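Local atomic coordinates of fervidolysin (Fervidobacterium pennivorans, PDB entry 1R6V), a protein that cuts keratin into peptides as a calcium-binding, subtilisin-like serine protease, letting its bacterium grow on native feathers. Residues W404-F417 with Y428-P442. The protein carries 1 engineered substitution. Numbering follows the deposited sequence.
Sequences WQIRKLLENTAFDF and YGLVKLDAALQGPLP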
ATOM      1  N   TRP A 404     -15.163   8.601   5.303  1.00 10.49           N
ATOM      2  CA  TRP A 404     -14.638   9.960   5.335  1.00 11.35           C
ATOM      3  C   TRP A 404     -15.383  10.819   6.360  1.00 11.11           C
ATOM      4  O   TRP A 404     -14.799  11.717   6.966  1.00 10.44           O
ATOM      5  CB  TRP A 404     -14.686  10.620   3.950  1.00 12.73           C
ATOM      6  CG  TRP A 404     -16.049  11.050   3.440  1.00 13.02           C
ATOM      7  CD1 TRP A 404     -16.811  10.411   2.502  1.00 14.98           C
ATOM      8  CD2 TRP A 404     -16.750  12.261   3.764  1.00 13.55           C
ATOM      9  NE1 TRP A 404     -17.937  11.152   2.216  1.00 14.61           N
ATOM     10  CE2 TRP A 404     -17.919  12.290   2.975  1.00 14.58           C
ATOM     11  CE3 TRP A 404     -16.499  13.323   4.644  1.00 13.81           C
ATOM     12  CZ2 TRP A 404     -18.837  13.342   3.040  1.00 16.19           C
ATOM     13  CZ3 TRP A 404     -17.412  14.362   4.709  1.00 14.96           C
ATOM     14  CH2 TRP A 404     -18.566  14.365   3.910  1.00 13.57           C
ATOM     15  N   GLN A 405     -16.663  10.530   6.572  1.00 10.21           N
ATOM     16  CA  GLN A 405     -17.424  11.311   7.538  1.00 11.90           C
ATOM     17  C   GLN A 405     -16.930  11.055   8.954  1.00 11.60           C
ATOM     18  O   GLN A 405     -16.864  11.968   9.774  1.00 13.58           O
ATOM     19  CB  GLN A 405     -18.911  10.978   7.442  1.00 12.78           C
ATOM     20  CG  GLN A 405     -19.560  11.419   6.143  1.00 12.72           C
ATOM     21  CD  GLN A 405     -21.048  11.071   6.101  1.00 12.95           C
ATOM     22  OE1 GLN A 405     -21.424   9.903   6.039  1.00 13.20           O
ATOM     23  NE2 GLN A 405     -21.892  12.088   6.140  1.00 14.20           N
ATOM     24  N   ILE A 406     -16.593   9.805   9.243  1.00  9.66           N
ATOM     25  CA  ILE A 406     -16.079   9.477  10.564  1.00 10.91           C
ATOM     26  C   ILE A 406     -14.743  10.175  10.757  1.00 12.07           C
ATOM     27  O   ILE A 406     -14.502  10.794  11.803  1.00 12.32           O
ATOM     28  CB  ILE A 406     -15.901   7.946  10.737  1.00 11.10           C
ATOM     29  CG1 ILE A 406     -17.279   7.267  10.780  1.00 12.33           C
ATOM     30  CG2 ILE A 406     -15.069   7.652  12.016  1.00 12.51           C
ATOM     31  CD1 ILE A 406     -18.144   7.671  11.992  1.00 14.40           C
ATOM     32  N   ARG A 407     -13.858  10.097   9.757  1.00 11.13           N
ATOM     33  CA  ARG A 407     -12.573  10.748   9.911  1.00 11.23           C
ATOM     34  C   ARG A 407     -12.739  12.255  10.077  1.00 11.46           C
ATOM     35  O   ARG A 407     -12.125  12.844  10.958  1.00 11.45           O
ATOM     36  CB  ARG A 407     -11.645  10.472   8.726  1.00 11.67           C
ATOM     37  CG  ARG A 407     -10.272  11.137   8.875  1.00 11.46           C
ATOM     38  CD  ARG A 407      -9.339  10.732   7.737  1.00 12.42           C
ATOM     39  NE  ARG A 407      -9.885  11.061   6.420  1.00 12.98           N
ATOM     40  CZ  ARG A 407      -9.951  12.291   5.921  1.00 14.05           C
ATOM     41  NH1 ARG A 407      -9.493  13.325   6.627  1.00 11.29           N
ATOM     42  NH2 ARG A 407     -10.487  12.485   4.724  1.00 12.21           N
ATOM     43  N   LYS A 408     -13.566  12.880   9.236  1.00  9.15           N
ATOM     44  CA  LYS A 408     -13.724  14.327   9.377  1.00 11.12           C
ATOM     45  C   LYS A 408     -14.339  14.724  10.701  1.00 11.48           C
ATOM     46  O   LYS A 408     -14.037  15.794  11.222  1.00 13.72           O
ATOM     47  CB  LYS A 408     -14.560  14.913   8.230  1.00 11.65           C
ATOM     48  CG  LYS A 408     -13.896  14.827   6.855  1.00 14.99           C
ATOM     49  CD  LYS A 408     -12.456  15.396   6.824  1.00 18.42           C
ATOM     50  CE  LYS A 408     -12.350  16.784   7.425  1.00 20.81           C
ATOM     51  NZ  LYS A 408     -10.933  17.287   7.327  1.00 23.32           N
ATOM     52  N   LEU A 409     -15.213  13.888  11.248  1.00 10.04           N
ATOM     53  CA  LEU A 409     -15.835  14.207  12.528  1.00 12.50           C
ATOM     54  C   LEU A 409     -14.742  14.243  13.585  1.00 12.71           C
ATOM     55  O   LEU A 409     -14.694  15.146  14.423  1.00 12.55           O
ATOM     56  CB  LEU A 409     -16.885  13.159  12.896  1.00 12.28           C
ATOM     57  CG  LEU A 409     -17.593  13.357  14.248  1.00 11.71           C
ATOM     58  CD1 LEU A 409     -18.157  14.797  14.393  1.00 13.65           C
ATOM     59  CD2 LEU A 409     -18.710  12.343  14.359  1.00 12.41           C
ATOM     60  N   LEU A 410     -13.852  13.255  13.545  1.00 10.54           N
ATOM     61  CA  LEU A 410     -12.756  13.228  14.506  1.00 10.73           C
ATOM     62  C   LEU A 410     -11.852  14.449  14.395  1.00 11.67           C
ATOM     63  O   LEU A 410     -11.452  15.027  15.406  1.00 11.72           O
ATOM     64  CB  LEU A 410     -11.891  11.981  14.305  1.00 10.67           C
ATOM     65  CG  LEU A 410     -12.562  10.639  14.564  1.00 13.21           C
ATOM     66  CD1 LEU A 410     -11.539   9.555  14.323  1.00 15.27           C
ATOM     67  CD2 LEU A 410     -13.116  10.568  15.945  1.00 14.92           C
ATOM     68  N   GLU A 411     -11.505  14.826  13.166  1.00 12.31           N
ATOM     69  CA  GLU A 411     -10.617  15.955  12.945  1.00 12.85           C
ATOM     70  C   GLU A 411     -11.286  17.277  13.301  1.00 13.47           C
ATOM     71  O   GLU A 411     -10.645  18.160  13.869  1.00 13.03           O
ATOM     72  CB  GLU A 411     -10.138  15.959  11.495  1.00 14.78           C
ATOM     73  CG  GLU A 411      -9.224  14.759  11.173  1.00 12.51           C
ATOM     74  CD  GLU A 411      -8.896  14.620   9.700  1.00 14.95           C
ATOM     75  OE1 GLU A 411      -9.351  15.460   8.889  1.00 13.02           O
ATOM     76  OE2 GLU A 411      -8.179  13.653   9.354  1.00 13.27           O
ATOM     77  N   ASN A 412     -12.575  17.396  12.996  1.00 13.23           N
ATOM     78  CA  ASN A 412     -13.307  18.620  13.301  1.00 15.81           C
ATOM     79  C   ASN A 412     -13.533  18.843  14.792  1.00 16.25           C
ATOM     80  O   ASN A 412     -13.744  19.986  15.215  1.00 18.31           O
ATOM     81  CB  ASN A 412     -14.670  18.629  12.595  1.00 16.08           C
ATOM     82  CG  ASN A 412     -14.549  18.755  11.089  1.00 17.97           C
ATOM     83  OD1 ASN A 412     -13.500  19.126  10.565  1.00 20.75           O
ATOM     84  ND2 ASN A 412     -15.638  18.459  10.384  1.00 18.43           N
ATOM     85  N   THR A 413     -13.474  17.779  15.589  1.00 13.95           N
ATOM     86  CA  THR A 413     -13.718  17.906  17.024  1.00 14.89           C
ATOM     87  C   THR A 413     -12.509  17.681  17.917  1.00 16.22           C
ATOM     88  O   THR A 413     -12.627  17.712  19.153  1.00 16.67           O
ATOM     89  CB  THR A 413     -14.858  16.953  17.489  1.00 12.54           C
ATOM     90  OG1 THR A 413     -14.533  15.594  17.148  1.00 14.30           O
ATOM     91  CG2 THR A 413     -16.173  17.331  16.828  1.00 14.81           C
ATOM     92  N   ALA A 414     -11.349  17.470  17.300  1.00 15.95           N
ATOM     93  CA  ALA A 414     -10.126  17.236  18.065  1.00 14.28           C
ATOM     94  C   ALA A 414      -9.742  18.476  18.848  1.00 17.04           C
ATOM     95  O   ALA A 414     -10.008  19.594  18.424  1.00 17.84           O
ATOM     96  CB  ALA A 414      -8.976  16.840  17.136  1.00 13.75           C
ATOM     97  N   PHE A 415      -9.113  18.262  19.995  1.00 17.09           N
ATOM     98  CA  PHE A 415      -8.675  19.358  20.837  1.00 19.88           C
ATOM     99  C   PHE A 415      -7.327  19.810  20.319  1.00 21.80           C
ATOM    100  O   PHE A 415      -6.366  19.034  20.263  1.00 18.62           O
ATOM    101  CB  PHE A 415      -8.553  18.890  22.279  1.00 20.79           C
ATOM    102  CG  PHE A 415      -7.998  19.926  23.199  1.00 25.47           C
ATOM    103  CD1 PHE A 415      -6.889  19.646  23.983  1.00 26.34           C
ATOM    104  CD2 PHE A 415      -8.564  21.193  23.252  1.00 26.64           C
ATOM    105  CE1 PHE A 415      -6.347  20.622  24.817  1.00 29.47           C
ATOM    106  CE2 PHE A 415      -8.031  22.180  24.080  1.00 28.03           C
ATOM    107  CZ  PHE A 415      -6.918  21.893  24.862  1.00 28.43           C
ATOM    108  N   ASP A 416      -7.266  21.076  19.922  1.00 23.79           N
ATOM    109  CA  ASP A 416      -6.047  21.652  19.390  1.00 25.42           C
ATOM    110  C   ASP A 416      -5.208  22.127  20.573  1.00 27.01           C
ATOM    111  O   ASP A 416      -5.234  23.304  20.924  1.00 25.98           O
ATOM    112  CB  ASP A 416      -6.417  22.828  18.481  1.00 29.73           C
ATOM    113  CG  ASP A 416      -5.213  23.566  17.965  1.00 30.00           C
ATOM    114  OD1 ASP A 416      -5.389  24.708  17.497  1.00 31.97           O
ATOM    115  OD2 ASP A 416      -4.097  23.011  18.027  1.00 34.24           O
ATOM    116  N   PHE A 417      -4.468  21.211  21.190  1.00 25.59           N
ATOM    117  CA  PHE A 417      -3.663  21.556  22.347  1.00 26.83           C
ATOM    118  C   PHE A 417      -2.474  22.459  22.032  1.00 28.79           C
ATOM    119  O   PHE A 417      -2.042  23.234  22.891  1.00 28.85           O
ATOM    120  CB  PHE A 417      -3.213  20.277  23.072  1.00 26.25           C
ATOM    121  CG  PHE A 417      -2.414  19.332  22.220  1.00 24.31           C
ATOM    122  CD1 PHE A 417      -1.040  19.476  22.096  1.00 23.80           C
ATOM    123  CD2 PHE A 417      -3.043  18.285  21.543  1.00 24.26           C
ATOM    124  CE1 PHE A 417      -0.297  18.597  21.312  1.00 24.08           C
ATOM    125  CE2 PHE A 417      -2.314  17.401  20.759  1.00 22.12           C
ATOM    126  CZ  PHE A 417      -0.941  17.552  20.639  1.00 23.84           C
ATOM    127  N   TYR A 428      -4.801  17.178  13.580  1.00 17.99           N
ATOM    128  CA  TYR A 428      -5.664  18.218  14.131  1.00 18.13           C
ATOM    129  C   TYR A 428      -5.750  18.273  15.655  1.00 18.30           C
ATOM    130  O   TYR A 428      -6.468  19.107  16.204  1.00 18.00           O
ATOM    131  CB  TYR A 428      -7.064  18.107  13.515  1.00 19.23           C
ATOM    132  CG  TYR A 428      -7.033  18.266  12.008  1.00 19.54           C
ATOM    133  CD1 TYR A 428      -6.825  17.169  11.181  1.00 20.10           C
ATOM    134  CD2 TYR A 428      -7.150  19.524  11.411  1.00 20.11           C
ATOM    135  CE1 TYR A 428      -6.735  17.314   9.796  1.00 21.67           C
ATOM    136  CE2 TYR A 428      -7.056  19.679  10.025  1.00 22.07           C
ATOM    137  CZ  TYR A 428      -6.847  18.568   9.224  1.00 23.19           C
ATOM    138  OH  TYR A 428      -6.737  18.703   7.858  1.00 22.41           O
ATOM    139  N   GLY A 429      -5.021  17.389  16.334  1.00 17.77           N
ATOM    140  CA  GLY A 429      -5.018  17.395  17.788  1.00 17.15           C
ATOM    141  C   GLY A 429      -5.441  16.111  18.466  1.00 15.49           C
ATOM    142  O   GLY A 429      -5.473  15.051  17.845  1.00 15.04           O
ATOM    143  N   LEU A 430      -5.757  16.220  19.751  1.00 14.61           N
ATOM    144  CA  LEU A 430      -6.191  15.103  20.576  1.00 14.53           C
ATOM    145  C   LEU A 430      -7.613  14.675  20.230  1.00 14.65           C
ATOM    146  O   LEU A 430      -8.533  15.494  20.232  1.00 13.79           O
ATOM    147  CB  LEU A 430      -6.143  15.509  22.046  1.00 15.02           C
ATOM    148  CG  LEU A 430      -6.824  14.589  23.058  1.00 13.80           C
ATOM    149  CD1 LEU A 430      -6.077  13.237  23.117  1.00 14.39           C
ATOM    150  CD2 LEU A 430      -6.822  15.262  24.444  1.00 15.48           C
ATOM    151  N   VAL A 431      -7.807  13.386  19.954  1.00 14.46           N
ATOM    152  CA  VAL A 431      -9.149  12.903  19.640  1.00 13.25           C
ATOM    153  C   VAL A 431     -10.045  13.101  20.877  1.00 14.47           C
ATOM    154  O   VAL A 431      -9.632  12.851  22.009  1.00 13.12           O
ATOM    155  CB  VAL A 431      -9.112  11.392  19.223  1.00 13.11           C
ATOM    156  CG1 VAL A 431      -8.721  10.520  20.412  1.00 14.27           C
ATOM    157  CG2 VAL A 431     -10.471  10.965  18.653  1.00 14.23           C
ATOM    158  N   LYS A 432     -11.274  13.560  20.650  1.00 15.18           N
ATOM    159  CA  LYS A 432     -12.221  13.799  21.727  1.00 15.96           C
ATOM    160  C   LYS A 432     -13.541  13.090  21.453  1.00 15.12           C
ATOM    161  O   LYS A 432     -14.323  13.509  20.590  1.00 15.55           O
ATOM    162  CB  LYS A 432     -12.451  15.304  21.891  1.00 17.12           C
ATOM    163  CG  LYS A 432     -11.301  16.015  22.596  1.00 19.90           C
ATOM    164  CD  LYS A 432     -11.310  15.618  24.057  1.00 21.46           C
ATOM    165  CE  LYS A 432     -10.387  16.482  24.872  1.00 26.32           C
ATOM    166  NZ  LYS A 432     -10.422  16.034  26.288  1.00 24.99           N
ATOM    167  N   LEU A 433     -13.777  12.017  22.194  1.00 14.32           N
ATOM    168  CA  LEU A 433     -14.995  11.226  22.031  1.00 16.41           C
ATOM    169  C   LEU A 433     -16.230  12.036  22.401  1.00 16.18           C
ATOM    170  O   LEU A 433     -17.252  11.973  21.714  1.00 16.58           O
ATOM    171  CB  LEU A 433     -14.952   9.973  22.920  1.00 16.39           C
ATOM    172  CG  LEU A 433     -15.697   8.688  22.515  1.00 24.53           C
ATOM    173  CD1 LEU A 433     -16.040   7.916  23.775  1.00 20.38           C
ATOM    174  CD2 LEU A 433     -16.935   8.973  21.703  1.00 22.76           C
ATOM    175  N   ASP A 434     -16.150  12.804  23.481  1.00 15.82           N
ATOM    176  CA  ASP A 434     -17.325  13.558  23.874  1.00 17.09           C
ATOM    177  C   ASP A 434     -17.740  14.587  22.825  1.00 17.30           C
ATOM    178  O   ASP A 434     -18.923  14.661  22.476  1.00 17.64           O
ATOM    179  CB  ASP A 434     -17.162  14.187  25.279  1.00 17.95           C
ATOM    180  CG  ASP A 434     -15.916  15.062  25.433  1.00 19.57           C
ATOM    181  OD1 ASP A 434     -15.110  15.183  24.489  1.00 18.30           O
ATOM    182  OD2 ASP A 434     -15.741  15.636  26.539  1.00 19.94           O
ATOM    183  N   ALA A 435     -16.784  15.354  22.305  1.00 15.21           N
ATOM    184  CA  ALA A 435     -17.092  16.350  21.281  1.00 16.12           C
ATOM    185  C   ALA A 435     -17.514  15.668  19.979  1.00 15.87           C
ATOM    186  O   ALA A 435     -18.444  16.114  19.294  1.00 15.72           O
ATOM    187  CB  ALA A 435     -15.881  17.265  21.033  1.00 13.87           C
ATOM    188  N   ALA A 436     -16.846  14.572  19.632  1.00 15.01           N
ATOM    189  CA  ALA A 436     -17.199  13.869  18.398  1.00 14.64           C
ATOM    190  C   ALA A 436     -18.613  13.299  18.460  1.00 15.75           C
ATOM    191  O   ALA A 436     -19.379  13.392  17.494  1.00 14.56           O
ATOM    192  CB  ALA A 436     -16.196  12.740  18.125  1.00 15.27           C
ATOM    193  N   LEU A 437     -18.973  12.725  19.603  1.00 15.46           N
ATOM    194  CA  LEU A 437     -20.286  12.109  19.740  1.00 17.36           C
ATOM    195  C   LEU A 437     -21.420  13.129  19.619  1.00 18.73           C
ATOM    196  O   LEU A 437     -22.533  12.780  19.217  1.00 19.52           O
ATOM    197  CB  LEU A 437     -20.381  11.356  21.073  1.00 16.71           C
ATOM    198  CG  LEU A 437     -21.557  10.393  21.254  1.00 18.68           C
ATOM    199  CD1 LEU A 437     -21.519   9.306  20.190  1.00 19.22           C
ATOM    200  CD2 LEU A 437     -21.474   9.793  22.636  1.00 20.53           C
ATOM    201  N   GLN A 438     -21.139  14.377  19.971  1.00 20.45           N
ATOM    202  CA  GLN A 438     -22.143  15.432  19.875  1.00 22.98           C
ATOM    203  C   GLN A 438     -22.540  15.649  18.429  1.00 23.40           C
ATOM    204  O   GLN A 438     -23.687  15.987  18.125  1.00 24.62           O
ATOM    205  CB  GLN A 438     -21.613  16.743  20.457  1.00 25.66           C
ATOM    206  CG  GLN A 438     -21.473  16.704  21.966  1.00 32.24           C
ATOM    207  CD  GLN A 438     -21.161  18.058  22.550  1.00 35.14           C
ATOM    208  OE1 GLN A 438     -21.842  19.038  22.258  1.00 37.17           O
ATOM    209  NE2 GLN A 438     -20.132  18.123  23.384  1.00 38.76           N
ATOM    210  N   GLY A 439     -21.579  15.445  17.537  1.00 21.67           N
ATOM    211  CA  GLY A 439     -21.834  15.615  16.127  1.00 22.68           C
ATOM    212  C   GLY A 439     -22.213  17.044  15.797  1.00 23.28           C
ATOM    213  O   GLY A 439     -21.767  17.986  16.454  1.00 22.20           O
ATOM    214  N   PRO A 440     -23.037  17.236  14.763  1.00 24.23           N
ATOM    215  CA  PRO A 440     -23.575  16.156  13.939  1.00 23.50           C
ATOM    216  C   PRO A 440     -22.499  15.602  13.001  1.00 21.30           C
ATOM    217  O   PRO A 440     -21.385  16.111  12.931  1.00 20.77           O
ATOM    218  CB  PRO A 440     -24.699  16.853  13.174  1.00 26.48           C
ATOM    219  CG  PRO A 440     -24.117  18.215  12.941  1.00 25.60           C
ATOM    220  CD  PRO A 440     -23.546  18.544  14.313  1.00 26.86           C
ATOM    221  N   LEU A 441     -22.854  14.561  12.270  1.00 21.34           N
ATOM    222  CA  LEU A 441     -21.947  13.951  11.314  1.00 19.85           C
ATOM    223  C   LEU A 441     -21.780  14.943  10.154  1.00 19.66           C
ATOM    224  O   LEU A 441     -22.779  15.441   9.611  1.00 17.84           O
ATOM    225  CB  LEU A 441     -22.578  12.665  10.815  1.00 21.20           C
ATOM    226  CG  LEU A 441     -21.733  11.701  10.009  1.00 21.20           C
ATOM    227  CD1 LEU A 441     -20.658  11.079  10.925  1.00 18.85           C
ATOM    228  CD2 LEU A 441     -22.631  10.612   9.445  1.00 18.41           C
ATOM    229  N   PRO A 442     -20.529  15.252   9.757  1.00 18.53           N
ATOM    230  CA  PRO A 442     -20.309  16.199   8.656  1.00 18.99           C
ATOM    231  C   PRO A 442     -20.907  15.779   7.327  1.00 18.56           C
ATOM    232  O   PRO A 442     -20.882  14.606   6.969  1.00 18.59           O
ATOM    233  CB  PRO A 442     -18.785  16.329   8.589  1.00 20.43           C
ATOM    234  CG  PRO A 442     -18.292  15.064   9.218  1.00 21.18           C
ATOM    235  CD  PRO A 442     -19.244  14.829  10.350  1.00 19.44           C
TER
HETATM  236  O   HOH W   1     -12.230  14.253  18.026  1.00 15.06           O
HETATM  237  O   HOH W   2      -6.980  16.100   6.538  1.00 33.50           O
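Phe415 and Leu430 form a single antiparallel bridge as a hydrogen-bonded pair, Phe415 N reaching Leu430 O at 2.8 Å and Leu430 N returning to Phe415 O at 2.9 Å. Beyond it the axes of helices 404-413 and 433-438 approach to 8.7 Å at 124°. Gly429 lies so close to Phe415 O that a CB would clash. Where the helices meet, Thr413 sets CB against Ala435 CB at 3.7 Å; its OG1, placed between backbone N and carbonyl carbon (chi1 57°), donates to Leu409 O and accepts from a water that also binds Leu410 O and Lys432 N. Leu409 packs CD2 against Ala436 O (3.4 Å) and its CG on Ala436 CB, and crosses Leu441 at about a right angle. Gln405, its chain extended beyond CG, sends NE2 to Pro442 O at 2.8 Å in a fairly straight bond, while the Pro442 ring packs on Lys408 CB and Leu409 CB. Glu411 runs along the CD1-CE1 side of Tyr428, carboxylate and ring planes 27° apart, its oxygens salt-bridged to Arg407 and Lys408. With an alanine here, Arg407 and Lys408 would lose the carboxylate that joins them, and the CD1-CE1 side of Tyr428 would probably face a gap. Within the subtilisin-like catalytic domain, Leu410 rests on helix 380-397, Val431 and Leu430 on strand 338-343; Arg407 reaches across to Asp494 on strand 487-494, in the first beta-sandwich domain, by a salt bridge.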